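Local coordinates for fiber protein (Duck adenovirus 1, PDB 6ITX) that forms the trimeric C-terminal head of the viral fiber and probably attaches the virus to a host-cell receptor during entry, at residues Leu93-Ser98 / Ser187-Thr192; Thr138-Ala143 / Phe288-Pro293; His229-Thr234 / Pro292-Thr297. One frame throughout, in Å; residues are numbered along the deposited sequence.

Contact 1. Residues Leu93-Ser98 / Ser187-Thr192; sequences LTRIIS and SGDSNT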
# COMPACT_ATOMS: atom_id res chain seq x y z
N LEU A 93 -3.45 10.49 19.33
CA LEU A 93 -2.04 10.29 19.64
C LEU A 93 -1.47 9.16 18.80
O LEU A 93 -1.98 8.04 18.81
CB LEU A 93 -1.87 9.99 21.13
CG LEU A 93 -0.59 9.20 21.47
CD1 LEU A 93 0.66 10.09 21.41
CD2 LEU A 93 -0.66 8.42 22.80
N THR A 94 -0.39 9.44 18.08
CA THR A 94 0.30 8.37 17.39
C THR A 94 0.95 7.43 18.41
O THR A 94 1.79 7.86 19.19
CB THR A 94 1.34 8.95 16.43
OG1 THR A 94 0.68 9.43 15.25
CG2 THR A 94 2.37 7.90 16.04
N ARG A 95 0.54 6.17 18.41
CA ARG A 95 1.09 5.17 19.32
C ARG A 95 1.97 4.20 18.56
O ARG A 95 1.79 3.98 17.36
CB ARG A 95 -0.03 4.40 20.04
CG ARG A 95 -1.16 5.31 20.44
CD ARG A 95 -2.12 4.70 21.43
NE ARG A 95 -3.16 5.69 21.68
CZ ARG A 95 -3.34 6.32 22.84
NH1 ARG A 95 -4.30 7.23 22.95
NH2 ARG A 95 -2.56 6.04 23.88
N ILE A 96 2.94 3.62 19.27
CA ILE A 96 3.95 2.78 18.66
C ILE A 96 4.19 1.56 19.54
O ILE A 96 4.35 1.69 20.75
CB ILE A 96 5.27 3.54 18.47
CG1 ILE A 96 5.02 4.95 17.91
CG2 ILE A 96 6.23 2.73 17.59
CD1 ILE A 96 6.26 5.57 17.32
N ILE A 97 4.19 0.38 18.92
CA ILE A 97 4.67 -0.84 19.56
C ILE A 97 5.51 -1.58 18.54
O ILE A 97 5.43 -1.34 17.34
CB ILE A 97 3.55 -1.80 20.07
CG1 ILE A 97 2.74 -2.38 18.90
CG2 ILE A 97 2.68 -1.14 21.14
CD1 ILE A 97 1.89 -3.58 19.28
N SER A 98 6.32 -2.50 19.04
CA SER A 98 7.12 -3.36 18.18
C SER A 98 7.22 -4.74 18.80
O SER A 98 7.07 -4.91 20.02
CB SER A 98 8.51 -2.75 17.95
OG SER A 98 9.32 -2.92 19.09
N SER A 187 5.32 4.27 22.31
CA SER A 187 4.51 5.45 22.58
C SER A 187 3.16 5.01 23.12
O SER A 187 2.46 4.23 22.45
CB SER A 187 4.34 6.30 21.33
OG SER A 187 3.43 7.36 21.56
N GLY A 188 2.81 5.48 24.32
CA GLY A 188 1.51 5.23 24.92
C GLY A 188 1.61 4.47 26.25
O GLY A 188 2.67 4.03 26.67
N ASP A 189 0.44 4.33 26.89
CA ASP A 189 0.27 3.62 28.16
C ASP A 189 0.80 2.20 28.09
O ASP A 189 1.20 1.73 27.02
CB ASP A 189 -1.20 3.53 28.57
CG ASP A 189 -1.91 4.86 28.50
OD1 ASP A 189 -2.80 5.10 29.35
OD2 ASP A 189 -1.59 5.66 27.58
N SER A 190 0.75 1.50 29.22
CA SER A 190 0.85 0.05 29.17
C SER A 190 -0.40 -0.57 28.56
O SER A 190 -0.38 -1.77 28.24
CB SER A 190 1.11 -0.52 30.57
OG SER A 190 0.05 -0.21 31.45
N ASN A 191 -1.46 0.21 28.37
CA ASN A 191 -2.65 -0.25 27.67
C ASN A 191 -2.46 -0.31 26.16
O ASN A 191 -3.28 -0.95 25.47
CB ASN A 191 -3.83 0.66 28.00
CG ASN A 191 -4.63 0.17 29.19
OD1 ASN A 191 -4.46 -0.97 29.64
ND2 ASN A 191 -5.50 1.04 29.71
N THR A 192 -1.41 0.32 25.64
CA THR A 192 -1.30 0.55 24.21
C THR A 192 -1.40 -0.70 23.34
O THR A 192 -2.02 -0.61 22.27
CB THR A 192 0.00 1.31 23.92
OG1 THR A 192 -0.12 2.65 24.41
CG2 THR A 192 0.31 1.33 22.42

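Contact 2. Residues Thr138-Ala143 / Phe288-Pro293; sequences TIQIKA and FFLTPP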
# COMPACT_ATOMS: atom_id res chain seq x y z
N THR A 138 5.03 -2.39 9.53
CA THR A 138 5.88 -3.18 8.66
C THR A 138 6.17 -4.51 9.35
O THR A 138 6.23 -4.59 10.57
CB THR A 138 7.21 -2.47 8.30
OG1 THR A 138 8.00 -2.29 9.48
CG2 THR A 138 6.95 -1.12 7.67
N ILE A 139 6.35 -5.56 8.55
CA ILE A 139 6.82 -6.84 9.04
C ILE A 139 8.05 -7.25 8.24
O ILE A 139 8.12 -7.03 7.03
CB ILE A 139 5.72 -7.92 8.98
CG1 ILE A 139 6.24 -9.25 9.52
CG2 ILE A 139 5.20 -8.07 7.57
CD1 ILE A 139 5.15 -10.15 10.09
N GLN A 140 9.05 -7.80 8.94
CA GLN A 140 10.30 -8.22 8.33
C GLN A 140 10.63 -9.60 8.89
O GLN A 140 10.69 -9.77 10.11
CB GLN A 140 11.43 -7.23 8.63
CG GLN A 140 12.76 -7.63 8.03
CD GLN A 140 13.81 -6.52 8.07
OE1 GLN A 140 13.93 -5.80 9.05
NE2 GLN A 140 14.57 -6.40 7.01
N ILE A 141 10.85 -10.57 7.99
CA ILE A 141 11.06 -11.97 8.36
C ILE A 141 12.39 -12.43 7.79
O ILE A 141 12.71 -12.15 6.63
CB ILE A 141 9.91 -12.86 7.84
CG1 ILE A 141 8.59 -12.41 8.45
CG2 ILE A 141 10.18 -14.36 8.17
CD1 ILE A 141 8.58 -12.57 9.94
N LYS A 142 13.16 -13.16 8.61
CA LYS A 142 14.40 -13.79 8.16
C LYS A 142 14.34 -15.28 8.46
O LYS A 142 13.95 -15.67 9.56
CB LYS A 142 15.61 -13.19 8.85
CG LYS A 142 16.92 -13.74 8.33
CD LYS A 142 18.07 -12.93 8.87
CE LYS A 142 19.38 -13.68 8.75
NZ LYS A 142 20.46 -12.82 9.36
N ALA A 143 14.74 -16.11 7.50
CA ALA A 143 14.65 -17.55 7.68
C ALA A 143 15.89 -18.26 7.15
O ALA A 143 16.61 -17.76 6.28
CB ALA A 143 13.39 -18.10 7.00
N PHE A 288 19.69 -18.73 3.50
CA PHE A 288 18.75 -17.83 4.15
C PHE A 288 17.98 -17.01 3.12
O PHE A 288 18.42 -16.81 1.98
CB PHE A 288 19.46 -16.87 5.08
CG PHE A 288 20.13 -15.73 4.35
CD1 PHE A 288 21.29 -15.94 3.61
CD2 PHE A 288 19.61 -14.45 4.40
CE1 PHE A 288 21.91 -14.90 2.95
CE2 PHE A 288 20.24 -13.40 3.73
CZ PHE A 288 21.39 -13.64 3.01
N PHE A 289 16.81 -16.54 3.55
CA PHE A 289 16.11 -15.45 2.89
C PHE A 289 15.75 -14.41 3.95
O PHE A 289 15.69 -14.70 5.15
CB PHE A 289 14.88 -15.94 2.09
CG PHE A 289 13.67 -16.38 2.92
CD1 PHE A 289 12.85 -15.46 3.57
CD2 PHE A 289 13.30 -17.72 2.97
CE1 PHE A 289 11.73 -15.87 4.29
CE2 PHE A 289 12.19 -18.14 3.68
CZ PHE A 289 11.40 -17.22 4.34
N LEU A 290 15.57 -13.18 3.47
CA LEU A 290 15.34 -12.03 4.35
C LEU A 290 14.49 -11.03 3.59
O LEU A 290 14.95 -10.42 2.61
CB LEU A 290 16.67 -11.42 4.81
CG LEU A 290 16.63 -10.03 5.45
CD1 LEU A 290 16.12 -10.10 6.87
CD2 LEU A 290 17.99 -9.38 5.40
N THR A 291 13.24 -10.89 4.01
CA THR A 291 12.38 -9.88 3.42
C THR A 291 12.83 -8.49 3.85
O THR A 291 13.40 -8.31 4.94
CB THR A 291 10.92 -10.11 3.85
OG1 THR A 291 10.68 -9.47 5.12
CG2 THR A 291 10.61 -11.60 3.96
N PRO A 292 12.57 -7.47 3.03
CA PRO A 292 12.66 -6.12 3.54
C PRO A 292 11.59 -5.95 4.59
O PRO A 292 10.84 -6.91 4.87
CB PRO A 292 12.38 -5.25 2.30
CG PRO A 292 11.40 -6.07 1.52
CD PRO A 292 11.86 -7.52 1.74
N PRO A 293 11.47 -4.79 5.21
CA PRO A 293 10.24 -4.49 5.95
C PRO A 293 9.12 -4.34 4.93
O PRO A 293 9.24 -3.57 3.98
CB PRO A 293 10.54 -3.18 6.67
CG PRO A 293 12.02 -2.96 6.53
CD PRO A 293 12.45 -3.69 5.31

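Contact 3. Residues His229-Thr234 / Pro292-Thr297; sequences HSFCPT and PPIPFT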
# COMPACT_ATOMS: atom_id res chain seq x y z
N HIS A 229 -0.03 -7.47 -0.33
CA HIS A 229 1.09 -6.54 -0.35
C HIS A 229 2.26 -7.21 -1.05
O HIS A 229 2.70 -8.29 -0.64
CB HIS A 229 1.44 -6.09 1.07
CG HIS A 229 0.30 -5.39 1.76
ND1 HIS A 229 -0.78 -6.07 2.31
CD2 HIS A 229 0.02 -4.07 1.88
CE1 HIS A 229 -1.64 -5.19 2.81
NE2 HIS A 229 -1.17 -3.98 2.56
N SER A 230 2.71 -6.61 -2.15
CA SER A 230 3.71 -7.23 -3.01
C SER A 230 5.11 -6.75 -2.66
O SER A 230 5.32 -5.56 -2.38
CB SER A 230 3.41 -6.95 -4.48
OG SER A 230 2.38 -7.80 -4.93
N PHE A 231 6.06 -7.68 -2.71
CA PHE A 231 7.42 -7.44 -2.27
C PHE A 231 8.30 -8.49 -2.94
O PHE A 231 7.83 -9.31 -3.73
CB PHE A 231 7.52 -7.52 -0.74
CG PHE A 231 7.46 -8.92 -0.18
CD1 PHE A 231 6.23 -9.50 0.12
CD2 PHE A 231 8.62 -9.65 0.06
CE1 PHE A 231 6.15 -10.80 0.65
CE2 PHE A 231 8.57 -10.96 0.59
CZ PHE A 231 7.32 -11.53 0.89
N CYS A 232 9.60 -8.45 -2.59
CA CYS A 232 10.54 -9.49 -2.97
C CYS A 232 11.65 -9.58 -1.92
O CYS A 232 12.20 -8.54 -1.52
CB CYS A 232 11.16 -9.23 -4.34
SG CYS A 232 11.94 -10.67 -5.11
N PRO A 233 11.98 -10.79 -1.45
CA PRO A 233 13.03 -10.94 -0.45
C PRO A 233 14.40 -11.00 -1.13
O PRO A 233 14.51 -11.07 -2.35
CB PRO A 233 12.68 -12.29 0.21
CG PRO A 233 12.07 -13.07 -0.89
CD PRO A 233 11.37 -12.09 -1.80
N THR A 234 15.43 -10.97 -0.31
CA THR A 234 16.75 -11.37 -0.76
C THR A 234 17.21 -12.59 0.02
O THR A 234 16.49 -13.11 0.89
CB THR A 234 17.74 -10.22 -0.60
OG1 THR A 234 18.96 -10.60 -1.24
CG2 THR A 234 17.98 -9.93 0.87
N PRO A 292 12.57 -7.47 3.03
CA PRO A 292 12.66 -6.12 3.54
C PRO A 292 11.59 -5.95 4.59
O PRO A 292 10.84 -6.91 4.87
CB PRO A 292 12.38 -5.25 2.30
CG PRO A 292 11.40 -6.07 1.52
CD PRO A 292 11.86 -7.52 1.74
N PRO A 293 11.47 -4.79 5.21
CA PRO A 293 10.24 -4.49 5.95
C PRO A 293 9.12 -4.34 4.93
O PRO A 293 9.24 -3.57 3.98
CB PRO A 293 10.54 -3.18 6.67
CG PRO A 293 12.02 -2.96 6.53
CD PRO A 293 12.45 -3.69 5.31
N ILE A 294 8.04 -5.10 5.12
CA ILE A 294 6.89 -5.05 4.22
C ILE A 294 5.82 -4.18 4.87
O ILE A 294 5.29 -4.56 5.93
CB ILE A 294 6.35 -6.45 3.90
CG1 ILE A 294 7.47 -7.36 3.38
CG2 ILE A 294 5.15 -6.36 2.92
CD1 ILE A 294 7.16 -8.85 3.46
N PRO A 295 5.45 -3.04 4.28
CA PRO A 295 4.40 -2.22 4.89
C PRO A 295 3.01 -2.73 4.57
O PRO A 295 2.74 -3.20 3.46
CB PRO A 295 4.64 -0.84 4.27
CG PRO A 295 5.27 -1.15 2.99
CD PRO A 295 6.14 -2.35 3.19
N PHE A 296 2.12 -2.65 5.56
CA PHE A 296 0.72 -3.04 5.43
C PHE A 296 -0.11 -2.20 6.38
O PHE A 296 0.41 -1.61 7.34
CB PHE A 296 0.52 -4.52 5.74
CG PHE A 296 0.89 -4.89 7.17
CD1 PHE A 296 2.21 -5.14 7.53
CD2 PHE A 296 -0.09 -4.94 8.16
CE1 PHE A 296 2.55 -5.44 8.83
CE2 PHE A 296 0.24 -5.24 9.46
CZ PHE A 296 1.57 -5.50 9.80
N THR A 297 -1.42 -2.16 6.13
CA THR A 297 -2.36 -1.37 6.92
C THR A 297 -3.61 -2.18 7.23
O THR A 297 -4.14 -2.87 6.36
CB THR A 297 -2.75 -0.07 6.18
OG1 THR A 297 -1.63 0.84 6.15
CG2 THR A 297 -3.93 0.60 6.86

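Contact 1. Residues Leu93-Ser98 / Ser187-Thr192
Ser187 meets Ile96 as an antiparallel hydrogen-bonded pair. Ile96 N gives its hydrogen to Ser187 O at 3.3 Å. Ser187 N returns a bond to Ile96 O at 3.2 Å. The side chain of Ser187 adds a third bond. Its OG is anti to the backbone N (chi1 173°), which carries the hydroxyl to Thr94 O. This OG to O bond is 2.9 Å long and lies in the carbonyl plane. On the face of the sheet that Ser187 and Ile96 share, Ile96 CG1 rests on Ser187 CB at 3.7 Å.

The chain then leaves the strand at Gly188 and folds into a type I beta turn, Asp189 to Thr192. Both N and OG1 of Thr192 bond to Asp189 O, from the same face of its plane. These two bonds fix the rotation of Thr192 and leave CG2 to meet the strand. Thr192 CG2 lies 3.7 Å from Ile97 CG2 and also packs on Arg95 CB. Arg95 is extended from CG to NE and crosses the turn at a slant. Its NH2 makes a long salt bridge of 3.8 Å to Asp189 OD2. The guanidinium and carboxylate planes are 56° apart. Leu93 CD2 covers one face of the guanidinium, toward its rim, and Leu93 CD1 approaches Ser187 OG.

Further out, Arg95 touches Tyr195, and Ile96 bonds through its backbone to Trp186. In the fiber head's sheet, the antiparallel pair thus passes through Gly188 into a type I turn, beside Pro92 of a second subunit, which packs on Ser187. The polar grip is concentrated at Ser187, with two bonds to Ile96 on strand 95-100 and one to Thr94 just before it. The charge pair is long, so it probably adds only modest electrostatic attraction.

Contact 2. Residues Thr138-Ala143 / Phe288-Pro293
Ala143 and Phe289 form an antiparallel hydrogen-bonded pair with both bonds made. Ala143 N reaches Phe289 O at 2.9 Å, and Phe289 N reaches Ala143 O at 3.0 Å. Ala143 CB also sits over one face of the Phe289 ring, in a CH-pi contact 3.7 Å from the centroid. Next come Lys142 and Leu290, a non-hydrogen-bonded pair. Here Leu290 CD1 lies against Lys142 CB.

At Thr291 a side chain joins the ladder. Thr291 N still gives its hydrogen to Ile141 O at 3.0 Å. Ile141 N, however, is met by Thr291 OG1 at 3.1 Å instead of a carbonyl. The same hydroxyl donates to Pro292 O, so it both accepts and gives. Gln140 is extended, and its NE2 reaches Thr291 O at 3.0 Å, in the amide plane and in the carbonyl plane. That NE2 has a second acceptor, Ser202 O of a second subunit. Beyond it, Pro293 CB packs on Thr138 CB.

Strand 134-144 lies between strand 118-131 and strand 288-299. Ile141 and Phe289 lean on Phe161 of strand 160-165, while Leu290 O bonds Asn206 ND2 of the second subunit.

Contact 3. Residues His229-Thr234 / Pro292-Thr297
Pro292 touches segment 229-234 through its ring. Pro292 CD lies 3.4 Å from Cys232 O, and the same carbon is 4.2 Å from Phe231 CD2. The ring packs beside Phe231 and the Cys232 carbonyl.

Ile294 carries much of the contact from this segment. Its CD1 stands over the centre of the Phe231 ring, 3.4 Å from the centroid and 7° off the ring normal. This is a CH-pi contact, with the two side chains crossing at a slant. Ile294 CG1 is anti to the carbonyl carbon (chi1 -53°), and the outer bond is extended, so the methyl reaches the ring. The other branch, CG2, turns to His229 CB at 4.2 Å. One isoleucine therefore serves both inward residues of the opposite strand.

Pro295 contributes its carbonyl. Pro295 O comes 3.3 Å from His229 CD2, at an oblique approach to the imidazole. Phe296 meets the histidine with the base of its side chain. Its CB makes a CH-pi contact over the centre of the imidazole, 3.7 Å from the centroid, and its CA covers the same ring near NE2. The Phe296 ring itself leads away from His229, to Met265 and Val248. A sulfate ion, probably from the crystallisation liquor, lies about 3 Å from the nearest atom of the His229 side chain. Thr297 closes the segment, with OG1 bonded to His136 ND1.

Within the fiber head, antiparallel strands 226-235 and 288-299 pair near Thr234 and Leu290. Here their axes are 7.7 Å apart, with side chains between them. Phe231 pairs with Gly244 of strand 241-253, and Ile294 and Phe296 with Ile139 and Gly137 of strand 134-144. Phe231 and Cys232 also form an antiparallel ladder with a strand of a second subunit, so the sheet continues across the trimer interface.

How the contacts relate
From the N terminus, segment 93-98 comes first, and contact 1 closes the loop back to it at 187-192. Segment 138-143 lies within that loop. Its partner 288-293 comes much later, so contacts 1 and 2 cross along the chain. Contact 3 starts at 229-234, after contact 1 has closed, and ends on the same late strand as contact 2, sharing Pro292 and Pro293. Contacts 2 and 3 touch: Ile139 O and Ile294 N, and Leu290 N and Thr234 O, are probable hydrogen bonds. Contact 1 stands apart and ties strand 95-100 to the end of strand 184-187. Contacts 2 and 3 tie strand 288-299 to strands 134-144 and 226-235.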